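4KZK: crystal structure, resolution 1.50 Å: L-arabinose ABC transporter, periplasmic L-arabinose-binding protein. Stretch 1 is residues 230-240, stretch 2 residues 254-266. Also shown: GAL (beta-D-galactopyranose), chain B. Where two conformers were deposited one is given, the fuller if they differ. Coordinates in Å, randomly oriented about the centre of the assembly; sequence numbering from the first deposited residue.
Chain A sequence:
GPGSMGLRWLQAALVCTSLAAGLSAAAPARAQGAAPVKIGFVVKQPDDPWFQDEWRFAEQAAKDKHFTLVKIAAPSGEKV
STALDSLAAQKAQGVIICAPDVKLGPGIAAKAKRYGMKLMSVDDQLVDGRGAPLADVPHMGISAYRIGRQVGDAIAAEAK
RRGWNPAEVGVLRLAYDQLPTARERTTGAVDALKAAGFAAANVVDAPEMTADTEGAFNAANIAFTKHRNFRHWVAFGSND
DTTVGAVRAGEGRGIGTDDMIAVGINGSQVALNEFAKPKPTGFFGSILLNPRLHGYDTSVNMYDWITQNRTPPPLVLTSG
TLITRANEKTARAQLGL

Stretch 1, residues 230-240: FRHWVAFGSND
Stretch 2 254-266: GIGTDDMIAVGIN

The two stretches lie side by side as parallel strands, 233-236 against 260-264, their axes 14° apart in direction and 4.6 Å apart at closest approach. The register pairs Trp233 with Met260, Val234 with Ile261 and Ala235 with Ala262, at CA-CA distances of 4.9, 4.7 and 4.6 Å. As in any parallel pair, each strand offers amide and carbonyl from alternate residues: Trp233 N donates to Asp259 O (2.8 Å), Ile261 N to Trp233 O (3.0 Å), Ala235 N to Ile261 O (3.1 Å) and Val263 N to Ala235 O (3.2 Å). All these residues except Asp259 (-113/6) keep extended backbones, for instance -119/110 at Ile261 and -151/153 at Ala235. CA-H...O contacts fill the ladder between the amides, as from Val234 CA to Ile261 O at 3.1 Å.

Three residues cover the most surface: Asp259, Trp233 and Asp240. Together they mark the entrance, the body and the exit of the pairing, which buries 795 Å² in all.

Asp259 opens it. While its backbone carbonyl receives the first rung, its side chain (chi1 -66°, m; chi2 -34°) serves Arg231 and His232. Arg231, with chi1 t, chi2 p and chi3 t, has a CA-to-CB bond pointing away, yet its end comes back so that NH2 forms a salt bridge with Asp259 OD2 at 3.1 Å. Water 1 accepts from Arg231 NE (2.6 Å) and donates to Asp259 OD1 (2.9 Å), linking the same two side chains a second time. His232 (chi1 m) sets its ring edge at this carboxylate, CD2 3.3 Å from Asp259 OD1, and water 2 bonds both His232 NE2 (3.2 Å) and Asp259 OD1 (2.9 Å).

Trp233, chi1 -76° (m) and chi2 93°, shares its buried, apolar sheet face with Met260 and the small Ala235 and Ala262. Here the Met260 thioether reaches back toward the other strand (t, p, p), placing CE 3.7 Å from Trp233 CB and SD 3.8 Å from Ala235 CB; Ile255 (m, t) brings CD1 to 3.9 Å from Trp233 CD1. Ala235 CB and Ala262 CB stand 4.3 Å apart. On the other face, Val234 CG1 makes apolar contact with Ile261 CB at 4.2 Å, both residues with chi1 m.

Past Ala235 the ladder stops. Water 3 sits between the stretches, accepting from Gly237 N (3.1 Å) and lying 2.8 Å from Val263 O, one of several acceptors within its reach; Ser238 O lies 3.7 Å from Ile265 CD1. Direct hydrogen bonding resumes at Asp240, the first helical residue (-59/-42), whose N donates to Ile265 O at 2.8 Å. Its side chain (chi1 -66°, m) puts OD1 3.4 Å from Gly264 CA; a CB on Gly264 would fall 2.2 Å from that oxygen, so glycine fits here. Asn239 (chi1 67°, p), the N-cap, and Asn266 (chi1 -73°, m; backbone 138/-51) converge on the galactose, as befits a sugar-binding protein: Asn239 ND2 and Asn266 ND2 each donate to GAL O3 at 3.0 Å, and GAL O4 donates to Asn266 OD1 at 2.6 Å.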

ATOM      1  N   PHE A 230      20.018  -0.269 -20.645  1.00 24.54           N
ATOM      2  CA  PHE A 230      18.610  -0.311 -21.051  1.00 23.05           C
ATOM      3  C   PHE A 230      18.148   1.019 -21.613  1.00 23.05           C
ATOM      4  O   PHE A 230      18.458   2.072 -21.063  1.00 23.39           O
ATOM      5  CB  PHE A 230      17.718  -0.692 -19.868  1.00 21.52           C
ATOM      6  CG  PHE A 230      17.944  -2.093 -19.369  1.00 21.17           C
ATOM      7  CD1 PHE A 230      17.650  -3.185 -20.173  1.00 21.48           C
ATOM      8  CD2 PHE A 230      18.434  -2.324 -18.093  1.00 20.76           C
ATOM      9  CE1 PHE A 230      17.849  -4.476 -19.722  1.00 21.74           C
ATOM     10  CE2 PHE A 230      18.636  -3.621 -17.635  1.00 21.05           C
ATOM     11  CZ  PHE A 230      18.346  -4.698 -18.453  1.00 21.76           C
ATOM     12  N   ARG A 231      17.399   0.971 -22.711  1.00 22.73           N
ATOM     13  CA  ARG A 231      16.787   2.169 -23.266  1.00 23.16           C
ATOM     14  C   ARG A 231      15.384   2.341 -22.682  1.00 21.03           C
ATOM     15  O   ARG A 231      14.971   3.446 -22.303  1.00 21.79           O
ATOM     16  CB  ARG A 231      16.727   2.047 -24.783  1.00 25.08           C
ATOM     17  CG  ARG A 231      16.105   3.235 -25.491  1.00 26.60           C
ATOM     18  CD  ARG A 231      17.026   4.441 -25.544  1.00 28.48           C
ATOM     19  NE  ARG A 231      16.224   5.660 -25.646  1.00 29.78           N
ATOM     20  CZ  ARG A 231      16.698   6.901 -25.591  1.00 31.44           C
ATOM     21  NH1 ARG A 231      18.001   7.138 -25.445  1.00 32.55           N
ATOM     22  NH2 ARG A 231      15.846   7.916 -25.688  1.00 32.24           N
ATOM     23  N   HIS A 232      14.662   1.231 -22.602  1.00 18.90           N
ATOM     24  CA  HIS A 232      13.315   1.223 -22.087  1.00 17.39           C
ATOM     25  C   HIS A 232      13.285   0.583 -20.721  1.00 15.57           C
ATOM     26  O   HIS A 232      13.959  -0.441 -20.486  1.00 15.20           O
ATOM     27  CB  HIS A 232      12.400   0.427 -23.004  1.00 17.86           C
ATOM     28  CG  HIS A 232      12.138   1.079 -24.322  1.00 19.24           C
ATOM     29  ND1 HIS A 232      11.871   0.355 -25.461  1.00 20.73           N
ATOM     30  CD2 HIS A 232      12.065   2.385 -24.676  1.00 19.78           C
ATOM     31  CE1 HIS A 232      11.650   1.185 -26.465  1.00 21.44           C
ATOM     32  NE2 HIS A 232      11.750   2.424 -26.013  1.00 21.22           N
ATOM     33  N   TRP A 233      12.468   1.165 -19.843  1.00 13.91           N
ATOM     34  CA  TRP A 233      12.266   0.645 -18.489  1.00 12.75           C
ATOM     35  C   TRP A 233      10.815   0.506 -18.110  1.00 11.86           C
ATOM     36  O   TRP A 233       9.978   1.266 -18.570  1.00 11.48           O
ATOM     37  CB  TRP A 233      12.869   1.593 -17.460  1.00 12.52           C
ATOM     38  CG  TRP A 233      14.347   1.560 -17.348  1.00 12.90           C
ATOM     39  CD1 TRP A 233      15.235   2.358 -18.010  1.00 13.71           C
ATOM     40  CD2 TRP A 233      15.116   0.705 -16.497  1.00 12.99           C
ATOM     41  NE1 TRP A 233      16.522   2.029 -17.637  1.00 14.13           N
ATOM     42  CE2 TRP A 233      16.474   1.039 -16.690  1.00 13.73           C
ATOM     43  CE3 TRP A 233      14.792  -0.292 -15.566  1.00 12.57           C
ATOM     44  CZ2 TRP A 233      17.507   0.389 -16.002  1.00 14.06           C
ATOM     45  CZ3 TRP A 233      15.813  -0.929 -14.883  1.00 12.88           C
ATOM     46  CH2 TRP A 233      17.158  -0.588 -15.107  1.00 13.67           C
ATOM     47  N   VAL A 234      10.549  -0.436 -17.213  1.00 11.47           N
ATOM     48  CA  VAL A 234       9.292  -0.473 -16.478  1.00 10.89           C
ATOM     49  C   VAL A 234       9.640  -0.491 -14.996  1.00 10.55           C
ATOM     50  O   VAL A 234      10.760  -0.887 -14.609  1.00 11.20           O
ATOM     51  CB  VAL A 234       8.408  -1.682 -16.877  1.00 10.89           C
ATOM     52  CG1 VAL A 234       8.137  -1.709 -18.382  1.00 11.39           C
ATOM     53  CG2 VAL A 234       9.034  -2.991 -16.453  1.00 11.08           C
ATOM     54  N   ALA A 235       8.709  -0.030 -14.167  1.00  9.84           N
ATOM     55  CA  ALA A 235       8.988   0.058 -12.748  1.00  9.87           C
ATOM     56  C   ALA A 235       7.729  -0.093 -11.941  1.00  9.58           C
ATOM     57  O   ALA A 235       6.640   0.259 -12.392  1.00  9.73           O
ATOM     58  CB  ALA A 235       9.680   1.377 -12.409  1.00  9.84           C
ATOM     59  N   PHE A 236       7.893  -0.576 -10.721  1.00  9.92           N
ATOM     60  CA  PHE A 236       6.788  -0.766  -9.808  1.00  9.59           C
ATOM     61  C   PHE A 236       7.356  -1.014  -8.437  1.00 10.07           C
ATOM     62  O   PHE A 236       8.494  -1.451  -8.278  1.00  9.66           O
ATOM     63  CB  PHE A 236       5.942  -1.971 -10.271  1.00  9.75           C
ATOM     64  CG  PHE A 236       6.770  -3.193 -10.584  1.00 10.13           C
ATOM     65  CD1 PHE A 236       7.316  -3.365 -11.850  1.00 10.90           C
ATOM     66  CD2 PHE A 236       7.053  -4.138  -9.607  1.00 10.62           C
ATOM     67  CE1 PHE A 236       8.108  -4.453 -12.148  1.00 11.43           C
ATOM     68  CE2 PHE A 236       7.838  -5.229  -9.907  1.00 11.20           C
ATOM     69  CZ  PHE A 236       8.369  -5.393 -11.174  1.00 11.78           C
ATOM     70  N   GLY A 237       6.525  -0.803  -7.443  1.00 10.56           N
ATOM     71  CA  GLY A 237       6.918  -1.061  -6.072  1.00 10.85           C
ATOM     72  C   GLY A 237       5.811  -1.691  -5.268  1.00 10.85           C
ATOM     73  O   GLY A 237       5.088  -2.593  -5.732  1.00 13.57           O
ATOM     74  N   SER A 238       5.684  -1.252  -4.041  1.00  9.61           N
ATOM     75  CA  SER A 238       4.632  -1.729  -3.169  1.00  9.37           C
ATOM     76  C   SER A 238       3.413  -0.811  -3.206  1.00  8.46           C
ATOM     77  O   SER A 238       2.327  -1.222  -2.820  1.00  8.30           O
ATOM     78  CB  SER A 238       5.139  -1.871  -1.742  1.00 10.03           C
ATOM     79  OG  SER A 238       5.636  -0.649  -1.248  1.00 11.11           O
ATOM     80  N   ASN A 239       3.607   0.434  -3.640  1.00  7.70           N
ATOM     81  CA  ASN A 239       2.519   1.411  -3.660  1.00  7.56           C
ATOM     82  C   ASN A 239       2.852   2.559  -4.594  1.00  7.22           C
ATOM     83  O   ASN A 239       3.918   2.590  -5.203  1.00  7.11           O
ATOM     84  CB  ASN A 239       2.156   1.897  -2.234  1.00  7.62           C
ATOM     85  CG  ASN A 239       3.258   2.714  -1.571  1.00  7.76           C
ATOM     86  OD1 ASN A 239       4.312   2.954  -2.145  1.00  7.65           O
ATOM     87  ND2 ASN A 239       3.009   3.141  -0.341  1.00  7.87           N
ATOM     88  N   ASP A 240       1.921   3.510  -4.716  1.00  7.03           N
ATOM     89  CA  ASP A 240       2.138   4.694  -5.548  1.00  7.09           C
ATOM     90  C   ASP A 240       3.359   5.495  -5.107  1.00  7.39           C
ATOM     91  O   ASP A 240       4.124   6.005  -5.948  1.00  7.57           O
ATOM     92  CB  ASP A 240       0.906   5.623  -5.546  1.00  7.07           C
ATOM     93  CG  ASP A 240      -0.310   5.014  -6.203  1.00  7.18           C
ATOM     94  OD1 ASP A 240      -0.147   4.170  -7.083  1.00  7.07           O
ATOM     95  OD2 ASP A 240      -1.452   5.401  -5.849  1.00  7.25           O
ATOM     96  N   GLY A 254      17.393  11.296 -17.444  1.00 22.83           N
ATOM     97  CA  GLY A 254      17.009  11.297 -18.845  1.00 22.79           C
ATOM     98  C   GLY A 254      16.139  10.136 -19.281  1.00 21.89           C
ATOM     99  O   GLY A 254      16.038   9.870 -20.471  1.00 22.80           O
ATOM    100  N   ILE A 255      15.510   9.450 -18.328  1.00 19.94           N
ATOM    101  CA  ILE A 255      14.531   8.402 -18.622  1.00 19.37           C
ATOM    102  C   ILE A 255      13.158   8.987 -18.340  1.00 18.82           C
ATOM    103  O   ILE A 255      12.658   8.918 -17.205  1.00 18.36           O
ATOM    104  CB  ILE A 255      14.724   7.160 -17.734  1.00 18.70           C
ATOM    105  CG1 ILE A 255      16.172   6.669 -17.797  1.00 19.23           C
ATOM    106  CG2 ILE A 255      13.779   6.046 -18.170  1.00 18.46           C
ATOM    107  CD1 ILE A 255      16.549   5.785 -16.635  1.00 19.07           C
ATOM    108  N   GLY A 256      12.562   9.561 -19.376  1.00 19.41           N
ATOM    109  CA  GLY A 256      11.266  10.205 -19.256  1.00 19.05           C
ATOM    110  C   GLY A 256      10.120   9.332 -19.708  1.00 18.39           C
ATOM    111  O   GLY A 256      10.269   8.129 -19.886  1.00 17.95           O
ATOM    112  N   THR A 257       8.982   9.977 -19.940  1.00 18.24           N
ATOM    113  CA  THR A 257       7.747   9.238 -20.123  0.50 17.70           C
ATOM    114  C   THR A 257       7.728   8.305 -21.333  1.00 18.24           C
ATOM    115  O   THR A 257       7.096   7.263 -21.278  1.00 17.46           O
ATOM    116  CB  THR A 257       6.519  10.161 -20.146  0.50 17.77           C
ATOM    117  OG1 THR A 257       5.343   9.352 -20.064  0.50 17.28           O
ATOM    118  CG2 THR A 257       6.498  11.030 -21.410  0.50 18.52           C
ATOM    119  N   ASP A 258       8.440   8.630 -22.401  1.00 19.29           N
ATOM    120  CA  ASP A 258       8.454   7.724 -23.549  1.00 20.70           C
ATOM    121  C   ASP A 258       9.222   6.425 -23.300  1.00 19.90           C
ATOM    122  O   ASP A 258       8.965   5.416 -23.966  1.00 20.45           O
ATOM    123  CB  ASP A 258       9.033   8.425 -24.780  1.00 23.09           C
ATOM    124  CG  ASP A 258       8.109   9.510 -25.337  1.00 24.90           C
ATOM    125  OD1 ASP A 258       6.887   9.496 -25.060  1.00 26.10           O
ATOM    126  OD2 ASP A 258       8.611  10.365 -26.088  1.00 28.18           O
ATOM    127  N   ASP A 259      10.132   6.448 -22.332  1.00 18.97           N
ATOM    128  CA  ASP A 259      11.030   5.331 -22.068  1.00 18.76           C
ATOM    129  C   ASP A 259      10.765   4.660 -20.736  1.00 16.53           C
ATOM    130  O   ASP A 259      11.492   3.749 -20.367  1.00 15.78           O
ATOM    131  CB  ASP A 259      12.483   5.811 -22.142  1.00 20.37           C
ATOM    132  CG  ASP A 259      12.876   6.246 -23.539  1.00 22.64           C
ATOM    133  OD1 ASP A 259      12.379   5.651 -24.525  1.00 24.12           O
ATOM    134  OD2 ASP A 259      13.657   7.200 -23.641  1.00 25.14           O
ATOM    135  N   MET A 260       9.694   5.072 -20.051  1.00 14.74           N
ATOM    136  CA  MET A 260       9.353   4.523 -18.722  1.00 13.52           C
ATOM    137  C   MET A 260       7.864   4.218 -18.619  1.00 12.25           C
ATOM    138  O   MET A 260       7.048   5.095 -18.859  1.00 12.44           O
ATOM    139  CB  MET A 260       9.731   5.512 -17.610  1.00 13.77           C
ATOM    140  CG  MET A 260       9.172   5.168 -16.215  1.00 13.39           C
ATOM    141  SD  MET A 260       9.826   3.647 -15.485  1.00 13.76           S
ATOM    142  CE  MET A 260      11.500   4.078 -15.028  1.00 14.32           C
ATOM    143  N   ILE A 261       7.519   2.986 -18.253  1.00 11.05           N
ATOM    144  CA  ILE A 261       6.128   2.651 -17.891  1.00 10.34           C
ATOM    145  C   ILE A 261       6.118   2.161 -16.449  1.00  9.69           C
ATOM    146  O   ILE A 261       6.620   1.078 -16.155  1.00  9.46           O
ATOM    147  CB  ILE A 261       5.526   1.578 -18.817  1.00 10.66           C
ATOM    148  CG1 ILE A 261       5.551   2.068 -20.262  1.00 11.16           C
ATOM    149  CG2 ILE A 261       4.114   1.232 -18.383  1.00 10.53           C
ATOM    150  CD1 ILE A 261       5.257   0.972 -21.254  1.00 11.60           C
ATOM    151  N   ALA A 262       5.547   2.963 -15.563  1.00  9.09           N
ATOM    152  CA  ALA A 262       5.490   2.648 -14.151  1.00  8.44           C
ATOM    153  C   ALA A 262       4.049   2.580 -13.704  1.00  8.14           C
ATOM    154  O   ALA A 262       3.256   3.437 -14.069  1.00  8.35           O
ATOM    155  CB  ALA A 262       6.243   3.709 -13.355  1.00  8.47           C
ATOM    156  N   VAL A 263       3.722   1.562 -12.908  1.00  7.81           N
ATOM    157  CA  VAL A 263       2.349   1.391 -12.412  1.00  7.72           C
ATOM    158  C   VAL A 263       2.415   1.140 -10.917  1.00  7.54           C
ATOM    159  O   VAL A 263       3.159   0.266 -10.457  1.00  7.61           O
ATOM    160  CB  VAL A 263       1.621   0.232 -13.142  1.00  7.98           C
ATOM    161  CG1 VAL A 263       0.279  -0.099 -12.491  1.00  7.94           C
ATOM    162  CG2 VAL A 263       1.444   0.566 -14.605  1.00  8.38           C
ATOM    163  N   GLY A 264       1.658   1.925 -10.170  1.00  7.26           N
ATOM    164  CA  GLY A 264       1.602   1.819  -8.729  1.00  7.04           C
ATOM    165  C   GLY A 264       0.441   1.017  -8.201  1.00  6.96           C
ATOM    166  O   GLY A 264      -0.258   0.339  -8.962  1.00  7.06           O
ATOM    167  N   ILE A 265       0.289   1.082  -6.881  1.00  6.93           N
ATOM    168  CA  ILE A 265      -0.834   0.503  -6.140  1.00  6.91           C
ATOM    169  C   ILE A 265      -1.337   1.552  -5.147  1.00  6.82           C
ATOM    170  O   ILE A 265      -0.521   2.169  -4.450  1.00  6.45           O
ATOM    171  CB  ILE A 265      -0.438  -0.776  -5.388  1.00  7.03           C
ATOM    172  CG1 ILE A 265       0.009  -1.851  -6.378  1.00  7.30           C
ATOM    173  CG2 ILE A 265      -1.573  -1.252  -4.505  1.00  7.23           C
ATOM    174  CD1 ILE A 265       0.730  -3.004  -5.706  1.00  7.54           C
ATOM    175  N   ASN A 266      -2.660   1.757  -5.166  1.00  7.04           N
ATOM    176  CA  ASN A 266      -3.506   2.524  -4.226  1.00  7.14           C
ATOM    177  C   ASN A 266      -4.537   3.327  -4.991  1.00  7.53           C
ATOM    178  O   ASN A 266      -5.703   3.256  -4.706  1.00  7.81           O
ATOM    179  CB  ASN A 266      -2.752   3.465  -3.307  1.00  6.97           C
ATOM    180  CG  ASN A 266      -1.999   2.757  -2.220  1.00  6.78           C
ATOM    181  OD1 ASN A 266      -2.207   1.569  -1.977  1.00  6.78           O
ATOM    182  ND2 ASN A 266      -1.136   3.499  -1.523  1.00  6.47           N
TER
HETATM  183  C1  GAL B 600       0.315  -0.574   2.982  1.00  7.50           C
HETATM  184  C2  GAL B 600       0.951   0.558   2.179  1.00  7.29           C
HETATM  185  C3  GAL B 600      -0.160   1.523   1.742  1.00  6.83           C
HETATM  186  C4  GAL B 600      -1.255   0.751   1.011  1.00  6.84           C
HETATM  187  C5  GAL B 600      -1.774  -0.352   1.916  1.00  7.21           C
HETATM  188  C6  GAL B 600      -2.829  -1.201   1.221  1.00  7.36           C
HETATM  189  O1  GAL B 600       1.337  -1.509   3.269  1.00  7.68           O
HETATM  190  O2  GAL B 600       1.885   1.214   3.005  1.00  7.86           O
HETATM  191  O3  GAL B 600       0.359   2.578   0.924  1.00  6.75           O
HETATM  192  O4  GAL B 600      -0.783   0.246  -0.213  1.00  6.31           O
HETATM  193  O5  GAL B 600      -0.692  -1.222   2.222  1.00  7.66           O
HETATM  194  O6  GAL B 600      -3.296  -2.228   2.081  1.00  7.64           O
HETATM  195  O   HOH W   1      13.966   5.199 -26.872  1.00 29.89           O
HETATM  196  O   HOH W   2      10.643   5.278 -26.773  1.00 35.61           O
HETATM  197  O   HOH W   3       3.462  -1.021  -7.978  1.00 14.35           O